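Local coordinates for restriction endonuclease EcoP15I, modification subunit (Escherichia coli, PDB 4ZCF) that methylates the second adenine of the DNA site 5'-CAGCAG-3' on its N6 atom, using S-adenosyl-L-methionine, as a homodimer alone or together with the Res subunit, at the interface of chains A and B. Sequence-based numbering; all coordinates share one arbitrary frame. Chains: chain A/B, Restriction endonuclease EcoP15I, modification subunit.

The interface of chains A and B. Residues chain A 292, 295-296, 299; chain B 343, 346, 374.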
loop_
_atom_site.group_PDB
_atom_site.type_symbol
_atom_site.label_atom_id
_atom_site.label_comp_id
_atom_site.label_asym_id
_atom_site.label_seq_id
_atom_site.Cartn_x
_atom_site.Cartn_y
_atom_site.Cartn_z
ATOM N N TRP A 292 22.025 -34.281 25.205
ATOM C CA TRP A 292 20.881 -34.240 24.294
ATOM C C TRP A 292 21.055 -33.109 23.280
ATOM O O TRP A 292 20.632 -33.271 22.133
ATOM C CB TRP A 292 19.576 -34.073 25.082
ATOM C CG TRP A 292 18.326 -33.983 24.243
ATOM C CD1 TRP A 292 17.461 -34.996 23.938
ATOM C CD2 TRP A 292 17.766 -32.790 23.676
ATOM N NE1 TRP A 292 16.398 -34.509 23.215
ATOM C CE2 TRP A 292 16.566 -33.158 23.031
ATOM C CE3 TRP A 292 18.185 -31.447 23.617
ATOM C CZ2 TRP A 292 15.795 -32.235 22.314
ATOM C CZ3 TRP A 292 17.424 -30.538 22.907
ATOM C CH2 TRP A 292 16.239 -30.927 22.278
ATOM N N GLU A 295 23.769 -33.974 20.423
ATOM C CA GLU A 295 23.160 -34.859 19.424
ATOM C C GLU A 295 22.047 -34.228 18.543
ATOM O O GLU A 295 21.966 -34.547 17.353
ATOM C CB GLU A 295 22.645 -36.142 20.092
ATOM C CG GLU A 295 22.862 -37.383 19.238
ATOM C CD GLU A 295 21.678 -38.318 19.060
ATOM O OE1 GLU A 295 20.670 -38.178 19.793
ATOM O OE2 GLU A 295 21.771 -39.212 18.187
ATOM N N HIS A 296 21.195 -33.352 19.126
ATOM C CA HIS A 296 20.043 -32.756 18.440
ATOM C C HIS A 296 20.226 -31.367 17.819
ATOM O O HIS A 296 19.436 -31.002 16.953
ATOM C CB HIS A 296 18.790 -32.822 19.326
ATOM C CG HIS A 296 18.370 -34.219 19.676
ATOM N ND1 HIS A 296 19.041 -34.954 20.637
ATOM C CD2 HIS A 296 17.354 -34.967 19.184
ATOM C CE1 HIS A 296 18.414 -36.116 20.699
ATOM N NE2 HIS A 296 17.392 -36.170 19.840
ATOM N N GLU A 299 19.076 -30.040 14.336
ATOM C CA GLU A 299 17.632 -30.008 14.056
ATOM C C GLU A 299 16.946 -28.773 14.691
ATOM O O GLU A 299 15.750 -28.554 14.476
ATOM C CB GLU A 299 16.973 -31.267 14.672
ATOM C CG GLU A 299 17.547 -32.611 14.234
ATOM C CD GLU A 299 16.859 -33.796 14.881
ATOM O OE1 GLU A 299 17.520 -34.528 15.653
ATOM O OE2 GLU A 299 15.642 -33.968 14.647
ATOM N N LYS B 343 14.613 -43.695 14.107
ATOM C CA LYS B 343 14.506 -42.527 14.972
ATOM C C LYS B 343 13.999 -41.366 14.120
ATOM O O LYS B 343 14.601 -41.028 13.096
ATOM C CB LYS B 343 15.873 -42.196 15.581
ATOM C CG LYS B 343 15.847 -41.050 16.582
ATOM C CD LYS B 343 17.251 -40.730 17.052
ATOM C CE LYS B 343 17.299 -39.459 17.848
ATOM N NZ LYS B 343 18.674 -38.911 17.869
ATOM N N LEU B 346 12.993 -34.534 15.355
ATOM C CA LEU B 346 12.139 -33.799 16.314
ATOM C C LEU B 346 10.987 -32.987 15.672
ATOM O O LEU B 346 9.932 -32.851 16.288
ATOM C CB LEU B 346 12.950 -32.899 17.246
ATOM C CG LEU B 346 14.107 -33.512 18.009
ATOM C CD1 LEU B 346 15.118 -32.437 18.361
ATOM C CD2 LEU B 346 13.621 -34.256 19.256
ATOM N N ILE B 374 18.920 -41.228 12.595
ATOM C CA ILE B 374 17.990 -40.599 11.644
ATOM C C ILE B 374 18.552 -40.749 10.226
ATOM O O ILE B 374 19.764 -40.674 10.045
ATOM C CB ILE B 374 17.692 -39.096 12.021
ATOM C CG1 ILE B 374 17.282 -38.955 13.517
ATOM C CG2 ILE B 374 16.624 -38.460 11.090
ATOM C CD1 ILE B 374 17.210 -37.553 14.047
#
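The C-terminal end of helix 283-296 of chain A, with the 3-10 turn 297-299 that follows it, meets loop residues of chain B in the Mod homodimer. A:Glu295 meets B:Lys343, and A:Glu299 meets the backbone N of B:Leu346, while A:His296 lies between the two polar contacts. B:Lys343 reaches over as an extended chain, CG anti to its backbone N (chi1 -176°), and meets A:Glu295 from the opposite direction. The side-chain amine nitrogen NZ of B:Lys343 forms a salt bridge with the carboxylate oxygen OE1 of A:Glu295 at 2.9 Å. The approach is from above the carboxylate plane, 35° out of it. OE2 of A:Glu295 adds a weak second bond to the same NZ. The bend of A:Glu295 at chi2 (-132°) helps turn the carboxylate toward the lysine.

The second polar link uses backbone rather than side chain on the chain B side. The amide N of B:Leu346 donates to OE2 of A:Glu299 at 2.8 Å, nearly along the C-O axis. The other carboxylate oxygen, A:Glu299 OE1, lies 3.4 Å from the terminal methyl CD1 of B:Ile374; the B:Ile374 and A:Glu299 side chains come from opposite directions.

Next to the amide bond, the B:Leu346 side chain crosses A:His296 at about a right angle. CD1 of B:Leu346 is 3.5 Å from the imidazole carbon CD2 of A:His296. The same methyl, B:Leu346 CD1, reaches the benzo carbon CZ2 of A:Trp292 at 4.0 Å, so leucine touches both aromatic residues.

The imidazole is positioned from within its own helix. A:His296 ND1 donates to the backbone O of A:Trp292 at 2.8 Å, in the carbonyl plane and on a lone pair. This bond should restrain rotation of the ring and keep CD2 turned toward the leucine. The indole overlaps part of one imidazole face, toward its rim, with A:Trp292 NE1 3.6 Å above the A:His296 ring plane.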